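Local coordinates for 11S globulin subunit beta (PDB 2EVX), which serves as a seed storage protein of pumpkin, a metal-binding nutrient reservoir of the 11S globulin family that assembles from paired acidic and basic chains, at residues 304-309 and 445-450; 327-332 and 392-397. All coordinates share one frame; numbering follows the deposited sequence.

Interaction 1: residues 304-309 and 445-450; sequences GRISTA and EMRVLS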
ATOM      1  N   GLY A 304      30.977 -12.470  17.309  1.00 49.38           N
ATOM      2  CA  GLY A 304      29.784 -13.262  17.056  1.00 48.14           C
ATOM      3  C   GLY A 304      29.365 -12.993  15.624  1.00 49.64           C
ATOM      4  O   GLY A 304      30.181 -12.518  14.828  1.00 53.25           O
ATOM      5  N   ARG A 305      28.118 -13.283  15.268  1.00 47.15           N
ATOM      6  CA  ARG A 305      27.698 -13.020  13.896  1.00 43.66           C
ATOM      7  C   ARG A 305      26.200 -12.855  13.690  1.00 39.59           C
ATOM      8  O   ARG A 305      25.410 -13.027  14.614  1.00 43.57           O
ATOM      9  CB  ARG A 305      28.208 -14.121  12.965  1.00 49.48           C
ATOM     10  CG  ARG A 305      27.532 -15.470  13.136  1.00 39.87           C
ATOM     11  CD  ARG A 305      28.137 -16.254  14.270  1.00 43.09           C
ATOM     12  NE  ARG A 305      27.505 -17.557  14.411  1.00 43.92           N
ATOM     13  CZ  ARG A 305      27.855 -18.464  15.320  1.00 54.21           C
ATOM     14  NH1 ARG A 305      28.847 -18.217  16.179  1.00 44.14           N
ATOM     15  NH2 ARG A 305      27.189 -19.610  15.391  1.00 54.17           N
ATOM     16  N   ILE A 306      25.834 -12.524  12.451  1.00 38.46           N
ATOM     17  CA  ILE A 306      24.446 -12.331  12.039  1.00 33.83           C
ATOM     18  C   ILE A 306      24.212 -12.999  10.679  1.00 37.72           C
ATOM     19  O   ILE A 306      24.899 -12.705   9.701  1.00 29.36           O
ATOM     20  CB  ILE A 306      24.119 -10.832  11.922  1.00 32.08           C
ATOM     21  CG1 ILE A 306      24.307 -10.167  13.289  1.00 35.47           C
ATOM     22  CG2 ILE A 306      22.707 -10.641  11.367  1.00 23.31           C
ATOM     23  CD1 ILE A 306      24.331  -8.663  13.253  1.00 28.37           C
ATOM     24  N   SER A 307      23.231 -13.895  10.631  1.00 37.75           N
ATOM     25  CA  SER A 307      22.885 -14.627   9.416  1.00 35.67           C
ATOM     26  C   SER A 307      21.577 -14.084   8.857  1.00 40.46           C
ATOM     27  O   SER A 307      20.524 -14.195   9.491  1.00 43.21           O
ATOM     28  CB  SER A 307      22.729 -16.116   9.730  1.00 37.52           C
ATOM     29  OG  SER A 307      23.895 -16.611  10.357  1.00 33.80           O
ATOM     30  N   THR A 308      21.649 -13.507   7.665  1.00 37.99           N
ATOM     31  CA  THR A 308      20.484 -12.922   7.017  1.00 31.06           C
ATOM     32  C   THR A 308      19.684 -13.880   6.143  1.00 40.49           C
ATOM     33  O   THR A 308      20.216 -14.817   5.544  1.00 46.08           O
ATOM     34  CB  THR A 308      20.897 -11.716   6.146  1.00 31.54           C
ATOM     35  OG1 THR A 308      21.474 -10.703   6.981  1.00 47.04           O
ATOM     36  CG2 THR A 308      19.698 -11.137   5.405  1.00 32.25           C
ATOM     37  N   ALA A 309      18.383 -13.630   6.091  1.00 39.01           N
ATOM     38  CA  ALA A 309      17.471 -14.399   5.273  1.00 28.63           C
ATOM     39  C   ALA A 309      16.537 -13.359   4.663  1.00 37.20           C
ATOM     40  O   ALA A 309      15.550 -12.960   5.283  1.00 39.89           O
ATOM     41  CB  ALA A 309      16.698 -15.382   6.117  1.00 19.19           C
ATOM     42  N   GLU A 445      36.415  -2.283  13.491  1.00 52.88           N
ATOM     43  CA  GLU A 445      35.442  -3.308  13.149  1.00 51.03           C
ATOM     44  C   GLU A 445      34.200  -2.897  12.361  1.00 47.75           C
ATOM     45  O   GLU A 445      34.093  -1.767  11.878  1.00 39.29           O
ATOM     46  CB  GLU A 445      35.059  -4.065  14.418  1.00 52.47           C
ATOM     47  CG  GLU A 445      36.280  -4.664  15.107  1.00 49.81           C
ATOM     48  CD  GLU A 445      35.927  -5.730  16.122  1.00 59.56           C
ATOM     49  OE1 GLU A 445      36.855  -6.371  16.655  1.00 58.12           O
ATOM     50  OE2 GLU A 445      34.722  -5.929  16.382  1.00 69.76           O
ATOM     51  N   MET A 446      33.278  -3.846  12.225  1.00 51.53           N
ATOM     52  CA  MET A 446      32.046  -3.649  11.471  1.00 56.11           C
ATOM     53  C   MET A 446      30.762  -3.680  12.294  1.00 58.31           C
ATOM     54  O   MET A 446      30.652  -3.003  13.316  1.00 61.89           O
ATOM     55  CB  MET A 446      31.969  -4.701  10.374  1.00 55.91           C
ATOM     56  CG  MET A 446      32.735  -4.315   9.145  1.00 62.15           C
ATOM     57  SD  MET A 446      31.960  -2.845   8.480  1.00 86.09           S
ATOM     58  CE  MET A 446      30.275  -3.520   8.202  1.00 73.91           C
ATOM     59  N   ARG A 447      29.786  -4.451  11.822  1.00 54.33           N
ATOM     60  CA  ARG A 447      28.508  -4.594  12.504  1.00 42.49           C
ATOM     61  C   ARG A 447      28.741  -5.003  13.947  1.00 46.32           C
ATOM     62  O   ARG A 447      28.515  -4.215  14.864  1.00 49.20           O
ATOM     63  CB  ARG A 447      27.661  -5.653  11.810  1.00 49.34           C
ATOM     64  CG  ARG A 447      26.576  -5.105  10.920  1.00 48.50           C
ATOM     65  CD  ARG A 447      25.241  -5.217  11.619  1.00 51.25           C
ATOM     66  NE  ARG A 447      24.275  -5.944  10.806  1.00 58.84           N
ATOM     67  CZ  ARG A 447      23.015  -6.177  11.170  1.00 70.10           C
ATOM     68  NH1 ARG A 447      22.565  -5.734  12.348  1.00 64.47           N
ATOM     69  NH2 ARG A 447      22.206  -6.848  10.355  1.00 58.12           N
ATOM     70  N   VAL A 448      29.193  -6.235  14.157  1.00 38.58           N
ATOM     71  CA  VAL A 448      29.446  -6.680  15.512  1.00 37.58           C
ATOM     72  C   VAL A 448      30.854  -6.290  15.937  1.00 45.60           C
ATOM     73  O   VAL A 448      31.792  -6.306  15.138  1.00 46.60           O
ATOM     74  CB  VAL A 448      29.246  -8.205  15.674  1.00 35.26           C
ATOM     75  CG1 VAL A 448      28.546  -8.768  14.458  1.00 32.55           C
ATOM     76  CG2 VAL A 448      30.559  -8.892  15.952  1.00 38.90           C
ATOM     77  N   LEU A 449      30.982  -5.916  17.206  1.00 51.12           N
ATOM     78  CA  LEU A 449      32.254  -5.501  17.772  1.00 42.92           C
ATOM     79  C   LEU A 449      32.722  -6.511  18.810  1.00 42.73           C
ATOM     80  O   LEU A 449      31.971  -6.906  19.700  1.00 46.63           O
ATOM     81  CB  LEU A 449      32.115  -4.120  18.415  1.00 38.83           C
ATOM     82  CG  LEU A 449      31.463  -3.048  17.536  1.00 45.86           C
ATOM     83  CD1 LEU A 449      31.512  -1.711  18.243  1.00 49.72           C
ATOM     84  CD2 LEU A 449      32.176  -2.951  16.203  1.00 43.67           C
ATOM     85  N   SER A 450      33.969  -6.943  18.681  1.00 52.87           N
ATOM     86  CA  SER A 450      34.538  -7.898  19.617  1.00 51.42           C
ATOM     87  C   SER A 450      34.873  -7.146  20.897  1.00 49.33           C
ATOM     88  O   SER A 450      35.360  -6.017  20.845  1.00 45.31           O
ATOM     89  CB  SER A 450      35.802  -8.525  19.020  1.00 56.88           C
ATOM     90  OG  SER A 450      36.722  -7.533  18.594  1.00 45.17           O
TER
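I306 and R447 meet where strand 304-309 of one sheet of the C-terminal cupin barrel comes up against strand 448-449, which belongs to the facing sheet. The side chain of I306 leaves strand 304-309 toward the 445-450 segment and forks at CB. One branch, CG2, stands anti to the backbone N and approaches R447 NH2 from 4.0 Å. The other, CG1, beside that N (chi1 -61°), carries CD1 on to the real point of contact. CD1 sits 3.4 Å above the guanidinium plane of R447, over its centre, with CZ as one of its nearest atoms at 3.5 Å. The two side chains cross at about a right angle, and CD1 also reaches V448 CG1 at 4.4 Å. Isoleucine suits this place because its beta-branched form fits an extended strand while its longer branch lays a methyl on the flat cation.

R447 reaches that position through a chain bent at chi2 and chi3. Its polar end is engaged beyond the two segments: NH2 forms a salt bridge with E325, and the nearest side-chain atom of R447, a magnesium-binding residue, is about 3 Å from a bound magnesium ion. Farther along, V448 CG2 rests 3.8 Å from the carbonyl O of G304, whose backbone angles (phi 141°, psi -161°) call for glycine. V298 of strand 298-300 also touches I306, R447 and V448.

The chemistry is thus divided: CD1 packs on one face of the guanidinium, while NH2 makes the salt bridge with E325. The contact over the face is dispersive and compatible with that ion pair, and the acidic partner probably helps to offset the arginine's charge beside the metal.

Interaction 2: residues 327-332 and 392-397; sequences GVLYSN and RGFEWI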
ATOM      1  N   GLY A 327      21.129 -13.585  14.994  1.00 34.48           N
ATOM      2  CA  GLY A 327      22.381 -13.063  15.509  1.00 27.14           C
ATOM      3  C   GLY A 327      22.946 -13.758  16.724  1.00 34.42           C
ATOM      4  O   GLY A 327      22.208 -14.313  17.541  1.00 36.04           O
ATOM      5  N   VAL A 328      24.271 -13.715  16.839  1.00 34.29           N
ATOM      6  CA  VAL A 328      24.976 -14.338  17.945  1.00 38.05           C
ATOM      7  C   VAL A 328      26.056 -13.415  18.514  1.00 46.33           C
ATOM      8  O   VAL A 328      26.906 -12.897  17.784  1.00 48.44           O
ATOM      9  CB  VAL A 328      25.649 -15.659  17.507  1.00 40.53           C
ATOM     10  CG1 VAL A 328      26.567 -16.166  18.613  1.00 39.93           C
ATOM     11  CG2 VAL A 328      24.597 -16.703  17.184  1.00 25.55           C
ATOM     12  N   LEU A 329      26.018 -13.217  19.825  1.00 48.89           N
ATOM     13  CA  LEU A 329      27.002 -12.380  20.496  1.00 46.64           C
ATOM     14  C   LEU A 329      27.732 -13.156  21.585  1.00 46.35           C
ATOM     15  O   LEU A 329      27.105 -13.856  22.384  1.00 48.19           O
ATOM     16  CB  LEU A 329      26.330 -11.147  21.106  1.00 41.63           C
ATOM     17  CG  LEU A 329      26.098  -9.972  20.155  1.00 40.65           C
ATOM     18  CD1 LEU A 329      25.366  -8.847  20.877  1.00 33.37           C
ATOM     19  CD2 LEU A 329      27.439  -9.489  19.614  1.00 31.50           C
ATOM     20  N   TYR A 330      29.057 -13.041  21.602  1.00 45.67           N
ATOM     21  CA  TYR A 330      29.863 -13.717  22.608  1.00 49.61           C
ATOM     22  C   TYR A 330      29.934 -12.806  23.810  1.00 52.09           C
ATOM     23  O   TYR A 330      29.588 -11.631  23.717  1.00 53.25           O
ATOM     24  CB  TYR A 330      31.274 -14.011  22.085  1.00 49.17           C
ATOM     25  CG  TYR A 330      31.271 -14.949  20.904  1.00 62.36           C
ATOM     26  CD1 TYR A 330      30.423 -16.058  20.889  1.00 63.85           C
ATOM     27  CD2 TYR A 330      32.077 -14.717  19.783  1.00 59.83           C
ATOM     28  CE1 TYR A 330      30.362 -16.907  19.799  1.00 63.51           C
ATOM     29  CE2 TYR A 330      32.024 -15.571  18.677  1.00 59.83           C
ATOM     30  CZ  TYR A 330      31.157 -16.662  18.699  1.00 67.53           C
ATOM     31  OH  TYR A 330      31.054 -17.522  17.628  1.00 73.97           O
ATOM     32  N   SER A 331      30.373 -13.354  24.937  1.00 49.67           N
ATOM     33  CA  SER A 331      30.475 -12.594  26.172  1.00 45.72           C
ATOM     34  C   SER A 331      31.004 -11.186  25.938  1.00 40.87           C
ATOM     35  O   SER A 331      32.013 -11.004  25.267  1.00 42.69           O
ATOM     36  CB  SER A 331      31.393 -13.321  27.146  1.00 50.83           C
ATOM     37  OG  SER A 331      31.044 -14.689  27.223  1.00 64.35           O
ATOM     38  N   ASN A 332      30.305 -10.200  26.490  1.00 38.76           N
ATOM     39  CA  ASN A 332      30.689  -8.795  26.375  1.00 45.06           C
ATOM     40  C   ASN A 332      30.764  -8.254  24.944  1.00 49.65           C
ATOM     41  O   ASN A 332      31.275  -7.147  24.721  1.00 46.01           O
ATOM     42  CB  ASN A 332      32.034  -8.548  27.068  1.00 51.89           C
ATOM     43  CG  ASN A 332      32.020  -8.909  28.548  1.00 57.38           C
ATOM     44  OD1 ASN A 332      32.553  -8.165  29.378  1.00 63.15           O
ATOM     45  ND2 ASN A 332      31.427 -10.058  28.884  1.00 54.55           N
ATOM     46  N   ARG A 392      27.133 -13.997  29.808  1.00 50.99           N
ATOM     47  CA  ARG A 392      26.604 -15.236  29.260  1.00 54.68           C
ATOM     48  C   ARG A 392      26.408 -15.191  27.746  1.00 55.10           C
ATOM     49  O   ARG A 392      26.053 -16.192  27.132  1.00 55.79           O
ATOM     50  CB  ARG A 392      25.267 -15.549  29.932  1.00 59.35           C
ATOM     51  CG  ARG A 392      25.358 -15.793  31.435  1.00 73.23           C
ATOM     52  CD  ARG A 392      24.057 -15.404  32.133  1.00 78.72           C
ATOM     53  NE  ARG A 392      22.883 -15.929  31.439  1.00 89.81           N
ATOM     54  CZ  ARG A 392      22.637 -17.225  31.251  1.00 96.97           C
ATOM     55  NH1 ARG A 392      21.538 -17.606  30.604  1.00 96.37           N
ATOM     56  NH2 ARG A 392      23.486 -18.142  31.710  1.00 98.41           N
ATOM     57  N   GLY A 393      26.640 -14.031  27.142  1.00 57.31           N
ATOM     58  CA  GLY A 393      26.441 -13.909  25.709  1.00 56.39           C
ATOM     59  C   GLY A 393      24.972 -13.647  25.408  1.00 53.77           C
ATOM     60  O   GLY A 393      24.122 -13.752  26.300  1.00 52.32           O
ATOM     61  N   PHE A 394      24.666 -13.324  24.152  1.00 48.51           N
ATOM     62  CA  PHE A 394      23.295 -13.021  23.742  1.00 41.97           C
ATOM     63  C   PHE A 394      23.034 -13.546  22.330  1.00 40.41           C
ATOM     64  O   PHE A 394      23.844 -13.343  21.423  1.00 39.84           O
ATOM     65  CB  PHE A 394      23.091 -11.501  23.797  1.00 39.47           C
ATOM     66  CG  PHE A 394      21.677 -11.050  23.533  1.00 34.50           C
ATOM     67  CD1 PHE A 394      21.397 -10.194  22.472  1.00 32.01           C
ATOM     68  CD2 PHE A 394      20.637 -11.438  24.368  1.00 37.65           C
ATOM     69  CE1 PHE A 394      20.098  -9.729  22.252  1.00 32.11           C
ATOM     70  CE2 PHE A 394      19.337 -10.979  24.159  1.00 28.47           C
ATOM     71  CZ  PHE A 394      19.068 -10.124  23.100  1.00 36.29           C
ATOM     72  N   GLU A 395      21.904 -14.224  22.158  1.00 37.10           N
ATOM     73  CA  GLU A 395      21.512 -14.788  20.866  1.00 40.40           C
ATOM     74  C   GLU A 395      20.062 -14.464  20.537  1.00 38.44           C
ATOM     75  O   GLU A 395      19.178 -14.638  21.378  1.00 32.45           O
ATOM     76  CB  GLU A 395      21.689 -16.296  20.882  1.00 39.06           C
ATOM     77  CG  GLU A 395      23.121 -16.723  20.763  1.00 52.35           C
ATOM     78  CD  GLU A 395      23.298 -18.184  21.085  1.00 58.23           C
ATOM     79  OE1 GLU A 395      22.472 -18.998  20.611  1.00 48.54           O
ATOM     80  OE2 GLU A 395      24.265 -18.512  21.811  1.00 62.01           O
ATOM     81  N   TRP A 396      19.812 -14.033  19.302  1.00 36.96           N
ATOM     82  CA  TRP A 396      18.455 -13.651  18.912  1.00 33.61           C
ATOM     83  C   TRP A 396      18.039 -13.912  17.460  1.00 35.42           C
ATOM     84  O   TRP A 396      18.867 -14.184  16.586  1.00 36.89           O
ATOM     85  CB  TRP A 396      18.279 -12.159  19.190  1.00 29.79           C
ATOM     86  CG  TRP A 396      19.022 -11.324  18.220  1.00 14.44           C
ATOM     87  CD1 TRP A 396      18.545 -10.803  17.054  1.00 28.18           C
ATOM     88  CD2 TRP A 396      20.399 -10.971  18.281  1.00 25.07           C
ATOM     89  NE1 TRP A 396      19.543 -10.150  16.380  1.00 17.00           N
ATOM     90  CE2 TRP A 396      20.695 -10.238  17.113  1.00 19.17           C
ATOM     91  CE3 TRP A 396      21.423 -11.209  19.210  1.00 35.22           C
ATOM     92  CZ2 TRP A 396      21.963  -9.738  16.847  1.00 28.63           C
ATOM     93  CZ3 TRP A 396      22.690 -10.715  18.948  1.00 27.42           C
ATOM     94  CH2 TRP A 396      22.949  -9.987  17.772  1.00 36.84           C
ATOM     95  N   ILE A 397      16.733 -13.808  17.217  1.00 36.46           N
ATOM     96  CA  ILE A 397      16.171 -13.957  15.880  1.00 34.12           C
ATOM     97  C   ILE A 397      15.362 -12.685  15.645  1.00 31.93           C
ATOM     98  O   ILE A 397      14.341 -12.465  16.280  1.00 37.62           O
ATOM     99  CB  ILE A 397      15.251 -15.213  15.760  1.00 29.25           C
ATOM    100  CG1 ILE A 397      14.671 -15.297  14.349  1.00 28.57           C
ATOM    101  CG2 ILE A 397      14.121 -15.156  16.756  1.00 24.14           C
ATOM    102  CD1 ILE A 397      15.712 -15.329  13.260  1.00 20.36           C
TER
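Two neighbouring strands of the C-terminal cupin barrel, 323-329 and 393-400, run almost exactly antiparallel here (176°), with their short axes 4.7 Å apart. G327 with W396 and L329 with F394 are hydrogen-bonded pairs, each closed by two backbone bonds, such as G327 N to W396 O at 2.8 Å. Between them lies the non-hydrogen-bonded pair V328 and E395.

On the face of G327, L329, F394 and W396, the indole folds back over the partner strand. Its chi1 of 73° places CG between the backbone N and the carbonyl carbon. G327 CA consequently lies over the six-membered ring, 3.7 Å from its centroid and 15° off the normal, a CH-pi contact. Glycine suits this spot because a CB would collide with the indole. L329 CG comes to the ring's edge, in its plane, 3.7 Å from CZ3, while L329 CB meets F394 CB at 4.2 Å. These large apolar groups suit a barrel interior, and K387, a magnesium-binding residue, adds a cation-pi interaction with W396.

On the other face, V328 and E395 run side by side: V328 CG2 lies 3.9 Å from E395 CG, so the valine packs against the glutamate's methylene while the carboxylate continues to a salt bridge with R351. Strand 304-309 flanks 323-329 on one side, and strand 345-350 borders 393-400 on the other, with M347 touching both F394 and W396. From the facing sheet, A389 of strand 384-390 packs on L329 and F394.

Overall arrangement
From the N terminus, the chain first builds the other cupin domain and then enters strand 304-309, followed by strand 323-329. Interaction 2 closes the inner loop when 392-397 returns to 327-332, after 59 intervening residues that contain strands but no helix. Interaction 1 closes the outer loop much later, once the chain has passed helices 416-419, 422-429 and 433-440 and brings 445-450 back to 304-309. Interaction 2 is therefore nested within interaction 1. Their centres are 10 Å apart, and R305 O probably accepts a hydrogen bond from V328 N. Interaction 2 joins two strands within one sheet, and interaction 1 ties that sheet to strand 448-449 of the other, near bound magnesium.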